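Local coordinates for beta-hexosaminidase Amuc_2018 (Akkermansia muciniphila, PDB 6JEB), which hydrolyses terminal, non-reducing beta-linked N-acetylglucosamine and N-acetylgalactosamine units from glycans as a zinc-containing glycoside hydrolase of family 20, at residues E35-R40 / D86-P91; I6-S11 / A424-M429. All blocks are in the same frame, centred on the assembly; numbering follows the deposited sequence. Where two conformers were deposited one is given.

Contact 1: residues E35-R40 / D86-P91; sequences ETDAYR and DKPRYP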
ATOM      1  N   GLU A  35     -16.884 -11.432  16.138  1.00 17.09           N
ATOM      2  CA  GLU A  35     -15.574 -10.837  16.350  1.00 16.56           C
ATOM      3  C   GLU A  35     -15.606  -9.354  15.975  1.00 15.30           C
ATOM      4  O   GLU A  35     -16.503  -8.884  15.267  1.00 14.85           O
ATOM      5  CB  GLU A  35     -14.512 -11.591  15.550  1.00 18.68           C
ATOM      6  CG  GLU A  35     -14.386 -13.074  15.929  1.00 22.88           C
ATOM      7  CD  GLU A  35     -14.016 -13.293  17.388  1.00 30.66           C
ATOM      8  OE1 GLU A  35     -13.117 -12.584  17.892  1.00 33.50           O
ATOM      9  OE2 GLU A  35     -14.625 -14.183  18.027  1.00 32.60           O
ATOM     10  N   THR A  36     -14.616  -8.604  16.468  1.00 15.74           N
ATOM     11  CA  THR A  36     -14.678  -7.147  16.345  1.00 16.28           C
ATOM     12  C   THR A  36     -14.568  -6.672  14.904  1.00 15.40           C
ATOM     13  O   THR A  36     -14.969  -5.535  14.614  1.00 15.40           O
ATOM     14  CB  THR A  36     -13.613  -6.467  17.207  1.00 18.10           C
ATOM     15  OG1 THR A  36     -12.311  -6.874  16.773  1.00 19.99           O
ATOM     16  CG2 THR A  36     -13.798  -6.836  18.675  1.00 20.46           C
ATOM     17  N   ASP A  37     -14.037  -7.506  14.009  1.00 13.94           N
ATOM     18  CA  ASP A  37     -13.906  -7.199  12.589  1.00 12.95           C
ATOM     19  C   ASP A  37     -15.014  -7.821  11.746  1.00 12.45           C
ATOM     20  O   ASP A  37     -14.927  -7.799  10.512  1.00 13.99           O
ATOM     21  CB  ASP A  37     -12.535  -7.659  12.066  1.00 14.24           C
ATOM     22  CG  ASP A  37     -12.306  -9.162  12.250  1.00 15.07           C
ATOM     23  OD1 ASP A  37     -12.919  -9.766  13.144  1.00 18.00           O
ATOM     24  OD2 ASP A  37     -11.496  -9.747  11.509  1.00 16.22           O
ATOM     25  N   ALA A  38     -16.064  -8.347  12.375  1.00 12.70           N
ATOM     26  CA  ALA A  38     -17.084  -9.130  11.692  1.00 12.48           C
ATOM     27  C   ALA A  38     -18.439  -8.431  11.765  1.00 13.48           C
ATOM     28  O   ALA A  38     -18.708  -7.631  12.669  1.00 13.38           O
ATOM     29  CB  ALA A  38     -17.187 -10.526  12.313  1.00 13.99           C
ATOM     30  N   TYR A  39     -19.304  -8.738  10.800  1.00 11.96           N
ATOM     31  CA  TYR A  39     -20.664  -8.214  10.818  1.00 12.33           C
ATOM     32  C   TYR A  39     -21.624  -9.268  10.273  1.00 12.39           C
ATOM     33  O   TYR A  39     -21.226 -10.221   9.591  1.00 12.77           O
ATOM     34  CB  TYR A  39     -20.805  -6.874  10.041  1.00 12.40           C
ATOM     35  CG  TYR A  39     -20.642  -7.052   8.550  1.00 11.30           C
ATOM     36  CD1 TYR A  39     -21.738  -7.358   7.744  1.00 12.93           C
ATOM     37  CD2 TYR A  39     -19.390  -6.949   7.947  1.00 12.38           C
ATOM     38  CE1 TYR A  39     -21.597  -7.562   6.389  1.00 13.09           C
ATOM     39  CE2 TYR A  39     -19.238  -7.139   6.589  1.00 12.48           C
ATOM     40  CZ  TYR A  39     -20.348  -7.458   5.814  1.00 12.22           C
ATOM     41  OH  TYR A  39     -20.215  -7.684   4.466  1.00 13.01           O
ATOM     42  N   ARG A  40     -22.902  -9.077  10.590  1.00 11.89           N
ATOM     43  CA  ARG A  40     -23.996  -9.832   9.998  1.00 12.13           C
ATOM     44  C   ARG A  40     -25.021  -8.823   9.507  1.00 12.10           C
ATOM     45  O   ARG A  40     -25.521  -8.008  10.288  1.00 13.66           O
ATOM     46  CB  ARG A  40     -24.628 -10.775  11.020  1.00 13.91           C
ATOM     47  CG  ARG A  40     -25.741 -11.644  10.441  1.00 16.17           C
ATOM     48  CD  ARG A  40     -26.492 -12.417  11.538  1.00 22.95           C
ATOM     49  NE  ARG A  40     -25.576 -13.094  12.456  1.00 31.42           N
ATOM     50  CZ  ARG A  40     -25.390 -12.759  13.731  1.00 35.48           C
ATOM     51  NH1 ARG A  40     -26.077 -11.758  14.276  1.00 35.30           N
ATOM     52  NH2 ARG A  40     -24.519 -13.437  14.468  1.00 36.53           N
ATOM     53  N   ASP A  86     -19.922 -11.982   7.600  1.00 12.06           N
ATOM     54  CA  ASP A  86     -18.709 -11.618   6.888  1.00 11.78           C
ATOM     55  C   ASP A  86     -17.609 -11.207   7.854  1.00 12.92           C
ATOM     56  O   ASP A  86     -17.864 -10.532   8.857  1.00 13.65           O
ATOM     57  CB  ASP A  86     -19.041 -10.452   5.951  1.00 12.50           C
ATOM     58  CG  ASP A  86     -18.117 -10.358   4.756  1.00 11.63           C
ATOM     59  OD1 ASP A  86     -17.286 -11.269   4.535  1.00 13.31           O
ATOM     60  OD2 ASP A  86     -18.244  -9.347   4.030  1.00 13.42           O
ATOM     61  N   LYS A  87     -16.377 -11.601   7.522  1.00 13.20           N
ATOM     62  CA  LYS A  87     -15.188 -11.319   8.313  1.00 13.14           C
ATOM     63  C   LYS A  87     -14.012 -11.530   7.376  1.00 14.28           C
ATOM     64  O   LYS A  87     -14.055 -12.464   6.561  1.00 15.23           O
ATOM     65  CB  LYS A  87     -15.103 -12.299   9.499  1.00 16.16           C
ATOM     66  CG  LYS A  87     -13.957 -12.051  10.476  1.00 21.66           C
ATOM     67  CD  LYS A  87     -13.876 -13.148  11.539  1.00 21.62           C
ATOM     68  CE  LYS A  87     -12.750 -12.878  12.525  1.00 20.15           C
ATOM     69  NZ  LYS A  87     -11.455 -12.558  11.818  1.00 26.76           N
ATOM     70  N   PRO A  88     -12.969 -10.706   7.439  1.00 13.38           N
ATOM     71  CA  PRO A  88     -11.877 -10.824   6.465  1.00 14.07           C
ATOM     72  C   PRO A  88     -10.944 -11.995   6.729  1.00 12.91           C
ATOM     73  O   PRO A  88     -10.616 -12.331   7.871  1.00 14.12           O
ATOM     74  CB  PRO A  88     -11.110  -9.509   6.637  1.00 14.11           C
ATOM     75  CG  PRO A  88     -11.392  -9.091   8.046  1.00 14.06           C
ATOM     76  CD  PRO A  88     -12.838  -9.492   8.265  1.00 14.22           C
ATOM     77  N   ARG A  89     -10.461 -12.567   5.624  1.00 13.22           N
ATOM     78  CA  ARG A  89      -9.452 -13.618   5.693  1.00 12.68           C
ATOM     79  C   ARG A  89      -8.157 -13.105   6.312  1.00 13.11           C
ATOM     80  O   ARG A  89      -7.550 -13.785   7.154  1.00 14.75           O
ATOM     81  CB  ARG A  89      -9.189 -14.170   4.290  1.00 13.67           C
ATOM     82  CG  ARG A  89      -8.142 -15.272   4.261  1.00 14.44           C
ATOM     83  CD  ARG A  89      -7.845 -15.761   2.857  1.00 14.53           C
ATOM     84  NE  ARG A  89      -6.855 -16.838   2.879  1.00 15.53           N
ATOM     85  CZ  ARG A  89      -6.204 -17.291   1.809  1.00 15.14           C
ATOM     86  NH1 ARG A  89      -6.419 -16.754   0.606  1.00 15.66           N
ATOM     87  NH2 ARG A  89      -5.325 -18.277   1.946  1.00 18.27           N
ATOM     88  N   TYR A  90      -7.718 -11.907   5.905  1.00 13.60           N
ATOM     89  CA  TYR A  90      -6.471 -11.336   6.377  1.00 13.05           C
ATOM     90  C   TYR A  90      -6.695  -9.972   7.008  1.00 12.85           C
ATOM     91  O   TYR A  90      -7.520  -9.187   6.526  1.00 13.94           O
ATOM     92  CB  TYR A  90      -5.473 -11.151   5.239  1.00 13.43           C
ATOM     93  CG  TYR A  90      -4.887 -12.430   4.724  1.00 15.03           C
ATOM     94  CD1 TYR A  90      -3.954 -13.146   5.476  1.00 15.23           C
ATOM     95  CD2 TYR A  90      -5.262 -12.932   3.484  1.00 15.65           C
ATOM     96  CE1 TYR A  90      -3.407 -14.323   4.997  1.00 16.81           C
ATOM     97  CE2 TYR A  90      -4.728 -14.111   2.998  1.00 16.29           C
ATOM     98  CZ  TYR A  90      -3.803 -14.803   3.755  1.00 16.27           C
ATOM     99  OH  TYR A  90      -3.270 -15.970   3.265  1.00 19.55           O
ATOM    100  N   PRO A  91      -5.945  -9.652   8.063  1.00 13.11           N
ATOM    101  CA  PRO A  91      -6.129  -8.365   8.743  1.00 14.21           C
ATOM    102  C   PRO A  91      -5.436  -7.197   8.076  1.00 12.83           C
ATOM    103  O   PRO A  91      -5.746  -6.050   8.419  1.00 15.33           O
ATOM    104  CB  PRO A  91      -5.523  -8.612  10.131  1.00 14.76           C
ATOM    105  CG  PRO A  91      -4.501  -9.696   9.892  1.00 15.27           C
ATOM    106  CD  PRO A  91      -5.100 -10.583   8.835  1.00 14.32           C
TER
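Tyr39 and Asp86 form an antiparallel hydrogen-bonded pair in the mixed sheet of the N-terminal domain, where strand 39-44 begins and strand 79-86 ends. Past this pair the chain runs as a linker, residues 87-91, to the first strand of the TIM barrel, 92-97. Two backbone bonds close the pair, Tyr39 N to Asp86 O and Asp86 N to Tyr39 O, both 3.0 Å. The side chains leave the sheet on the same face and run side by side: Asp86 CB lies over one face of the Tyr39 ring, 3.3 Å from CZ, and the carboxylate, whose OD1 accepts a hydrogen bond from Trp426 NE1, is turned 74° from the ring plane. Tyrosine suits this buried place because its ring packs on Asp86 while its hydroxyl hydrogen-bonds Thr64 OG1; Tyr39 OH also lies 2.6 Å from Asp86 OD2, at best a weak bond. Before the strand, a type I turn from Glu35 to Ala38 presents Asp37, whose carboxylate meets Lys87 in a salt bridge. The long, flexible lysine chain suits this exposed position: extended as far as CE, which passes 3.7 Å from Glu35 CB, it bends at its last torsion toward the acid. An alanine in place of Asp37 would probably leave the Lys87 ammonium without this mate and Pro88 CD without its contact with the carboxylate. Small Ala38 puts its CB 3.9 Å from Lys87 CB. In the salt bridge, Lys87 NZ lies 2.8 Å from Asp37 OD2, on the syn lone pair of that oxygen.

Contact 2: residues I6-S11 / A424-M429; sequences IIPEPS and AGWSPM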
ATOM      1  N   ILE A   6     -21.342  -7.835  -4.362  1.00 13.91           N
ATOM      2  CA  ILE A   6     -20.499  -7.236  -3.339  1.00 13.37           C
ATOM      3  C   ILE A   6     -19.063  -7.667  -3.590  1.00 14.19           C
ATOM      4  O   ILE A   6     -18.775  -8.869  -3.693  1.00 14.38           O
ATOM      5  CB  ILE A   6     -20.949  -7.677  -1.935  1.00 12.72           C
ATOM      6  CG1 ILE A   6     -22.404  -7.271  -1.667  1.00 14.15           C
ATOM      7  CG2 ILE A   6     -19.994  -7.126  -0.872  1.00 13.65           C
ATOM      8  CD1 ILE A   6     -23.070  -8.137  -0.612  1.00 15.36           C
ATOM      9  N   ILE A   7     -18.163  -6.693  -3.687  1.00 12.86           N
ATOM     10  CA  ILE A   7     -16.727  -6.937  -3.741  1.00 12.04           C
ATOM     11  C   ILE A   7     -16.113  -6.243  -2.534  1.00 13.25           C
ATOM     12  O   ILE A   7     -16.284  -5.032  -2.365  1.00 13.95           O
ATOM     13  CB  ILE A   7     -16.074  -6.419  -5.036  1.00 13.04           C
ATOM     14  CG1 ILE A   7     -16.710  -7.080  -6.260  1.00 14.12           C
ATOM     15  CG2 ILE A   7     -14.558  -6.677  -5.001  1.00 14.99           C
ATOM     16  CD1 ILE A   7     -16.336  -6.410  -7.588  1.00 15.56           C
ATOM     17  N   PRO A   8     -15.367  -6.949  -1.677  1.00 11.76           N
ATOM     18  CA  PRO A   8     -15.038  -8.380  -1.783  1.00 12.86           C
ATOM     19  C   PRO A   8     -16.203  -9.315  -1.474  1.00 13.60           C
ATOM     20  O   PRO A   8     -17.120  -8.963  -0.724  1.00 14.07           O
ATOM     21  CB  PRO A   8     -13.922  -8.569  -0.748  1.00 14.61           C
ATOM     22  CG  PRO A   8     -13.972  -7.374   0.127  1.00 17.82           C
ATOM     23  CD  PRO A   8     -14.666  -6.274  -0.571  1.00 12.65           C
ATOM     24  N   GLU A   9     -16.158 -10.502  -2.062  1.00 12.86           N
ATOM     25  CA  GLU A   9     -17.199 -11.495  -1.819  1.00 13.32           C
ATOM     26  C   GLU A   9     -17.301 -11.784  -0.325  1.00 13.16           C
ATOM     27  O   GLU A   9     -16.283 -12.087   0.313  1.00 14.14           O
ATOM     28  CB  GLU A   9     -16.873 -12.791  -2.562  1.00 14.06           C
ATOM     29  CG  GLU A   9     -17.977 -13.850  -2.477  1.00 14.56           C
ATOM     30  CD  GLU A   9     -19.269 -13.417  -3.161  1.00 16.72           C
ATOM     31  OE1 GLU A   9     -19.234 -12.496  -4.008  1.00 16.99           O
ATOM     32  OE2 GLU A   9     -20.331 -13.998  -2.846  1.00 18.85           O
ATOM     33  N   PRO A  10     -18.495 -11.710   0.265  1.00 13.11           N
ATOM     34  CA  PRO A  10     -18.631 -12.027   1.689  1.00 13.21           C
ATOM     35  C   PRO A  10     -18.319 -13.488   1.980  1.00 12.90           C
ATOM     36  O   PRO A  10     -18.474 -14.378   1.132  1.00 14.47           O
ATOM     37  CB  PRO A  10     -20.105 -11.717   1.981  1.00 12.71           C
ATOM     38  CG  PRO A  10     -20.478 -10.685   0.946  1.00 13.70           C
ATOM     39  CD  PRO A  10     -19.723 -11.113  -0.290  1.00 14.04           C
ATOM     40  N   SER A  11     -17.897 -13.739   3.216  1.00 12.93           N
ATOM     41  CA  SER A  11     -17.547 -15.105   3.595  0.70 13.83           C
ATOM     42  C   SER A  11     -18.755 -16.037   3.583  1.00 13.04           C
ATOM     43  O   SER A  11     -18.596 -17.230   3.319  1.00 14.44           O
ATOM     44  CB  SER A  11     -16.830 -15.128   4.942  0.70 14.93           C
ATOM     45  OG  SER A  11     -17.567 -14.436   5.932  0.70 16.99           O
ATOM     46  N   ALA A 424      -8.826 -10.748  -2.879  1.00 12.80           N
ATOM     47  CA  ALA A 424      -7.775 -11.671  -2.452  1.00 12.91           C
ATOM     48  C   ALA A 424      -7.439 -11.500  -0.972  1.00 13.25           C
ATOM     49  O   ALA A 424      -7.125 -12.480  -0.281  1.00 15.09           O
ATOM     50  CB  ALA A 424      -6.525 -11.473  -3.311  1.00 13.62           C
ATOM     51  N   GLY A 425      -7.471 -10.261  -0.469  1.00 12.74           N
ATOM     52  CA  GLY A 425      -7.159 -10.036   0.932  1.00 13.59           C
ATOM     53  C   GLY A 425      -8.292 -10.382   1.871  1.00 12.12           C
ATOM     54  O   GLY A 425      -8.046 -10.788   3.013  1.00 13.30           O
ATOM     55  N   TRP A 426      -9.537 -10.232   1.419  1.00 11.99           N
ATOM     56  CA  TRP A 426     -10.722 -10.365   2.261  1.00 11.73           C
ATOM     57  C   TRP A 426     -11.383 -11.736   2.167  1.00 12.49           C
ATOM     58  O   TRP A 426     -11.760 -12.316   3.191  1.00 13.07           O
ATOM     59  CB  TRP A 426     -11.751  -9.292   1.869  1.00 11.66           C
ATOM     60  CG  TRP A 426     -13.007  -9.378   2.692  1.00 11.61           C
ATOM     61  CD1 TRP A 426     -14.020 -10.289   2.560  1.00 12.28           C
ATOM     62  CD2 TRP A 426     -13.361  -8.546   3.801  1.00 11.14           C
ATOM     63  NE1 TRP A 426     -14.976 -10.079   3.524  1.00 11.97           N
ATOM     64  CE2 TRP A 426     -14.596  -9.012   4.298  1.00 12.01           C
ATOM     65  CE3 TRP A 426     -12.758  -7.443   4.419  1.00 12.22           C
ATOM     66  CZ2 TRP A 426     -15.233  -8.428   5.394  1.00 12.41           C
ATOM     67  CZ3 TRP A 426     -13.395  -6.856   5.504  1.00 12.50           C
ATOM     68  CH2 TRP A 426     -14.622  -7.350   5.980  1.00 12.55           C
ATOM     69  N   SER A 427     -11.591 -12.240   0.956  1.00 12.73           N
ATOM     70  CA  SER A 427     -12.544 -13.339   0.795  1.00 12.92           C
ATOM     71  C   SER A 427     -11.878 -14.692   1.022  1.00 13.86           C
ATOM     72  O   SER A 427     -10.798 -14.947   0.477  1.00 14.82           O
ATOM     73  CB  SER A 427     -13.145 -13.318  -0.604  1.00 12.92           C
ATOM     74  OG  SER A 427     -13.808 -12.088  -0.835  1.00 13.31           O
ATOM     75  N   PRO A 428     -12.516 -15.582   1.781  1.00 13.43           N
ATOM     76  CA  PRO A 428     -12.039 -16.968   1.863  1.00 14.90           C
ATOM     77  C   PRO A 428     -11.969 -17.602   0.481  1.00 14.79           C
ATOM     78  O   PRO A 428     -12.783 -17.315  -0.401  1.00 15.66           O
ATOM     79  CB  PRO A 428     -13.107 -17.658   2.717  1.00 16.56           C
ATOM     80  CG  PRO A 428     -13.741 -16.559   3.501  1.00 17.98           C
ATOM     81  CD  PRO A 428     -13.675 -15.324   2.647  1.00 15.78           C
ATOM     82  N   MET A 429     -10.986 -18.488   0.296  1.00 14.59           N
ATOM     83  CA  MET A 429     -10.838 -19.145  -1.000  1.00 15.53           C
ATOM     84  C   MET A 429     -12.115 -19.867  -1.415  1.00 15.85           C
ATOM     85  O   MET A 429     -12.426 -19.938  -2.611  1.00 17.13           O
ATOM     86  CB  MET A 429      -9.649 -20.111  -0.977  1.00 17.90           C
ATOM     87  CG  MET A 429      -8.283 -19.416  -0.831  1.00 18.36           C
ATOM     88  SD  MET A 429      -7.886 -18.260  -2.169  1.00 18.78           S
ATOM     89  CE  MET A 429      -7.717 -19.390  -3.546  1.00 21.55           C
TER
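Trp426 holds CG anti to its backbone N (chi1 180°), which sets the start of its indole against Pro8, while Ser427 turns OG beside its own N (chi1 -59°) to meet the carbonyl of Glu9. Pro8 follows a cis peptide bond, and its ring meets the tryptophan obliquely: Pro8 CG is 3.4 Å from Trp426 CG and equally near Trp426 CB. A compact, apolar proline suits the root of the indole. The serine bond is short, Ser427 OG giving its proton to Glu9 O at 2.7 Å, in the carbonyl plane and on a lone pair. The same carbonyl oxygen lies at the edge of the indole, 3.7 Å from Trp426 CD1. This is an interdomain contact of the family 20 fold: the loop leading into strand 12-16 of the N-terminal domain packs on the end of helix 417-426 of the TIM-barrel domain. Ser427 is the first residue to leave the helical conformation, and its small polar side chain can reach a neighbouring backbone. Farther along, Ser11 CB rests 3.7 Å from Pro428 CG, a van der Waals touch; Ser11 OG is bonded to Thr85 O. Glu9 contributes CB, 3.6 Å from Ser427 OG, but its chain bends at chi2 and its carboxylate forms a salt bridge with Lys440 of helix 434-452. Trp426 NE1 hydrogen-bonds Asp86 OD1, and the indole meets Tyr60 edge-to-face and Lys120 in a cation-pi interaction.

Overall arrangement
Contact 1 is nested along the chain within the long loop closed by contact 2, and their centres lie about 10 Å apart. Asp86 and Trp426 connect them: Asp86 OD1 is 2.8 Å from Trp426 NE1, a probable hydrogen bond, and also accepts a hydrogen bond from the backbone N of Ser11. A second probable bond joins Arg89 N to Trp426 O at 2.8 Å, while Pro88 CB packs 3.5 Å from Trp426 CE3. The end of strand 79-86, the linker after it, the loop before strand 12-16 and the end of helix 417-426 thus meet at one domain junction. Both contacts lie away from the acetamide pocket, which includes Asp257 and Glu258, and from the zinc-binding cysteines.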